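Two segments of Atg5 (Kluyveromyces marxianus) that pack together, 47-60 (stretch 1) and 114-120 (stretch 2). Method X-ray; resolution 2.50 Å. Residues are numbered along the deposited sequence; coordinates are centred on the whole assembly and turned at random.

Stretch 1 47-60: YLGFYLPTVVRKLA
Stretch 2 114-120: MWELQLC

A kinked helix within 47-60 of Atg5 crosses a strand that runs through Trp-115 to Cys-120 and continues later in the chain; the contact between them is wholly apolar. The axes approach to 10.3 Å and their N-to-C directions make an angle of 78° (signed crossing angle -78°), so the helix runs almost at right angles over the strand. No hydrogen bond links the two stretches, and 250 Å² is buried, both sides summed. Register: Leu-48 CA lies 10.7 Å from Leu-117 CA, and Val-56 CA lies 8.0 Å from Leu-119 CA.

Phe-50 N bonds to Tyr-47 O at 2.7 Å and Tyr-51 N to Leu-48 O at 2.8 Å. At the kink, Pro-53 has no amide hydrogen to give, and Thr-54 N also goes without a bond to the turn before. Regular i to i-4 bonding then resumes, from Val-55 N to Tyr-51 O (3.0 Å) through Leu-59 N to Val-55 O (3.2 Å); Pro-53 to Lys-58 have phi -56 to -66° and psi -27 to -56°. The strand is extended, phi -81 to -129° and psi 121 to 159°. Its alternation turns CA-to-CB of Trp-115, Leu-117 and Leu-119 toward the helix.

Leu-119 is the hub, with 93 Å² covered. Its chi1 of 170° (t) and chi2 of 70° (p) spread the two methyls among four helix residues. Both touch the valines, Leu-119 CD2 more closely: 3.8 Å from Val-55 CG1 and 4.2 Å from Val-56 CG2. Of the two, Leu-119 CD2 alone is near Leu-59 CD1 (4.3 Å). Val-55 and Val-56 are both t (165°), yet CA-to-CB points toward the strand in Val-55 and sideways in Val-56. Leu-52 also starts sideways, but its off-rotamer chi1 of -131°, with chi2 -159° (t), places Leu-52 CD2 4.0 Å from Leu-119 CD1. Leu-59 is m,t (-47°, 177°), its CA-to-CB bond toward the strand.

At the other end of the contact, Leu-48 has CA-to-CB toward the strand, chi1 -89° (m) and chi2 177° (t). Leu-48 CD2 packs on Leu-117 CD1 at 4.1 Å, Leu-117 being m,t (-61°, 179°). Trp-115 has chi1 -176° (t) and chi2 29°, which places Trp-115 CH2 of the six-membered ring against Leu-48 CD1 at 4.4 Å, an oblique meeting. All these contacts are van der Waals packing between buried hydrophobic groups.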

# COMPACT_ATOMS: atom_id res chain seq x y z
N TYR A 47 3.26 4.18 2.59
CA TYR A 47 3.80 2.89 2.99
C TYR A 47 4.00 2.82 4.50
O TYR A 47 4.44 3.80 5.11
CB TYR A 47 5.11 2.64 2.27
CG TYR A 47 4.93 2.28 0.82
CD1 TYR A 47 4.45 1.02 0.46
CD2 TYR A 47 5.26 3.18 -0.20
CE1 TYR A 47 4.30 0.66 -0.88
CE2 TYR A 47 5.12 2.83 -1.54
CZ TYR A 47 4.64 1.57 -1.87
OH TYR A 47 4.51 1.20 -3.18
N LEU A 48 3.68 1.67 5.10
CA LEU A 48 3.84 1.48 6.54
C LEU A 48 5.23 1.88 6.95
O LEU A 48 5.44 2.47 8.01
CB LEU A 48 3.61 0.02 6.93
CG LEU A 48 2.17 -0.33 7.27
CD1 LEU A 48 2.04 -1.82 7.57
CD2 LEU A 48 1.75 0.50 8.47
N GLY A 49 6.18 1.56 6.08
CA GLY A 49 7.57 1.89 6.36
C GLY A 49 7.81 3.36 6.58
O GLY A 49 8.79 3.72 7.25
N PHE A 50 6.97 4.24 6.03
CA PHE A 50 7.18 5.67 6.23
C PHE A 50 6.96 6.00 7.69
O PHE A 50 7.51 6.97 8.21
CB PHE A 50 6.21 6.54 5.41
CG PHE A 50 6.41 6.51 3.92
CD1 PHE A 50 7.63 6.17 3.36
CD2 PHE A 50 5.37 6.88 3.07
CE1 PHE A 50 7.82 6.22 1.97
CE2 PHE A 50 5.54 6.93 1.68
CZ PHE A 50 6.77 6.60 1.12
N TYR A 51 6.14 5.20 8.36
CA TYR A 51 5.81 5.46 9.76
C TYR A 51 6.68 4.75 10.80
O TYR A 51 6.65 5.10 11.98
CB TYR A 51 4.34 5.12 10.01
CG TYR A 51 3.39 5.90 9.14
CD1 TYR A 51 3.00 7.19 9.48
CD2 TYR A 51 2.92 5.37 7.94
CE1 TYR A 51 2.18 7.94 8.64
CE2 TYR A 51 2.10 6.11 7.09
CZ TYR A 51 1.72 7.40 7.45
OH TYR A 51 0.90 8.14 6.62
N LEU A 52 7.46 3.77 10.35
CA LEU A 52 8.33 2.99 11.22
C LEU A 52 9.16 3.77 12.25
O LEU A 52 8.97 3.59 13.44
CB LEU A 52 9.26 2.10 10.40
CG LEU A 52 9.34 0.63 10.81
CD1 LEU A 52 10.63 0.02 10.29
CD2 LEU A 52 9.27 0.50 12.31
N PRO A 53 10.09 4.64 11.80
CA PRO A 53 10.89 5.39 12.78
C PRO A 53 10.13 6.27 13.76
O PRO A 53 10.56 6.46 14.90
CB PRO A 53 11.86 6.20 11.90
CG PRO A 53 11.21 6.21 10.55
CD PRO A 53 10.61 4.84 10.44
N THR A 54 9.02 6.83 13.32
CA THR A 54 8.21 7.68 14.17
C THR A 54 7.64 6.81 15.28
O THR A 54 7.69 7.17 16.46
CB THR A 54 7.04 8.29 13.39
OG1 THR A 54 7.54 8.87 12.18
CG2 THR A 54 6.32 9.35 14.21
N VAL A 55 7.10 5.66 14.90
CA VAL A 55 6.53 4.73 15.87
C VAL A 55 7.62 4.24 16.81
O VAL A 55 7.42 4.17 18.02
CB VAL A 55 5.85 3.58 15.15
CG1 VAL A 55 5.56 2.43 16.09
CG2 VAL A 55 4.55 4.08 14.58
N VAL A 56 8.78 3.92 16.27
CA VAL A 56 9.86 3.47 17.12
C VAL A 56 10.23 4.55 18.13
O VAL A 56 10.36 4.28 19.31
CB VAL A 56 11.09 3.08 16.29
CG1 VAL A 56 12.31 2.95 17.19
CG2 VAL A 56 10.82 1.75 15.58
N ARG A 57 10.36 5.79 17.65
CA ARG A 57 10.70 6.93 18.51
C ARG A 57 9.71 7.07 19.66
O ARG A 57 10.08 7.07 20.83
CB ARG A 57 10.70 8.23 17.69
CG ARG A 57 11.33 9.46 18.40
CD ARG A 57 10.64 10.81 18.06
NE ARG A 57 10.07 10.91 16.71
CZ ARG A 57 10.74 10.70 15.58
NH1 ARG A 57 12.02 10.37 15.61
NH2 ARG A 57 10.14 10.82 14.41
N LYS A 58 8.43 7.18 19.33
CA LYS A 58 7.41 7.35 20.36
C LYS A 58 7.37 6.27 21.42
O LYS A 58 6.94 6.54 22.55
CB LYS A 58 6.02 7.44 19.74
CG LYS A 58 5.71 8.71 18.98
CD LYS A 58 4.20 8.81 18.76
CE LYS A 58 3.86 9.69 17.56
NZ LYS A 58 3.36 11.04 17.93
N LEU A 59 7.80 5.06 21.08
CA LEU A 59 7.75 3.95 22.03
C LEU A 59 9.11 3.44 22.46
O LEU A 59 9.18 2.45 23.18
CB LEU A 59 6.94 2.80 21.43
CG LEU A 59 5.59 3.18 20.79
CD1 LEU A 59 4.93 1.95 20.18
CD2 LEU A 59 4.68 3.81 21.84
N ALA A 60 10.18 4.11 22.05
CA ALA A 60 11.53 3.68 22.42
C ALA A 60 11.68 3.46 23.92
O ALA A 60 12.48 2.62 24.36
CB ALA A 60 12.55 4.69 21.95
N MET A 114 -10.45 1.98 14.07
CA MET A 114 -9.03 1.80 14.36
C MET A 114 -8.47 0.43 13.99
O MET A 114 -9.13 -0.60 14.14
CB MET A 114 -8.76 2.10 15.83
CG MET A 114 -7.40 2.73 16.07
SD MET A 114 -7.16 3.35 17.75
CE MET A 114 -8.04 4.95 17.68
N TRP A 115 -7.24 0.45 13.48
CA TRP A 115 -6.51 -0.74 13.07
C TRP A 115 -5.39 -0.91 14.10
O TRP A 115 -4.60 0.00 14.32
CB TRP A 115 -5.92 -0.50 11.67
CG TRP A 115 -5.21 -1.67 11.03
CD1 TRP A 115 -5.45 -2.99 11.23
CD2 TRP A 115 -4.22 -1.60 9.99
NE1 TRP A 115 -4.68 -3.75 10.39
CE2 TRP A 115 -3.91 -2.92 9.62
CE3 TRP A 115 -3.56 -0.54 9.35
CZ2 TRP A 115 -2.98 -3.22 8.62
CZ3 TRP A 115 -2.63 -0.84 8.36
CH2 TRP A 115 -2.35 -2.17 8.01
N GLU A 116 -5.34 -2.06 14.76
CA GLU A 116 -4.30 -2.28 15.76
C GLU A 116 -3.15 -3.13 15.21
O GLU A 116 -3.37 -4.18 14.63
CB GLU A 116 -4.87 -2.93 17.02
CG GLU A 116 -3.89 -2.91 18.20
CD GLU A 116 -4.45 -3.53 19.49
OE1 GLU A 116 -5.68 -3.77 19.57
OE2 GLU A 116 -3.64 -3.76 20.42
N LEU A 117 -1.92 -2.65 15.41
CA LEU A 117 -0.73 -3.34 14.94
C LEU A 117 0.26 -3.46 16.09
O LEU A 117 0.29 -2.60 16.97
CB LEU A 117 -0.06 -2.55 13.81
CG LEU A 117 -0.89 -2.33 12.54
CD1 LEU A 117 -0.10 -1.51 11.53
CD2 LEU A 117 -1.27 -3.68 11.95
N GLN A 118 1.05 -4.52 16.09
CA GLN A 118 2.05 -4.62 17.15
C GLN A 118 3.38 -4.26 16.50
O GLN A 118 3.62 -4.55 15.33
CB GLN A 118 2.13 -6.04 17.76
CG GLN A 118 0.87 -6.93 17.67
CD GLN A 118 -0.42 -6.25 18.09
OE1 GLN A 118 -0.49 -5.60 19.14
NE2 GLN A 118 -1.46 -6.41 17.28
N LEU A 119 4.25 -3.59 17.25
CA LEU A 119 5.55 -3.22 16.73
C LEU A 119 6.48 -4.31 17.27
O LEU A 119 6.58 -4.50 18.48
CB LEU A 119 5.97 -1.83 17.24
CG LEU A 119 7.42 -1.43 16.97
CD1 LEU A 119 7.60 -1.20 15.48
CD2 LEU A 119 7.78 -0.18 17.75
N CYS A 120 7.13 -5.03 16.37
CA CYS A 120 8.01 -6.11 16.77
C CYS A 120 9.45 -5.90 16.32
O CYS A 120 9.71 -5.15 15.38
CB CYS A 120 7.50 -7.42 16.18
SG CYS A 120 5.70 -7.61 16.24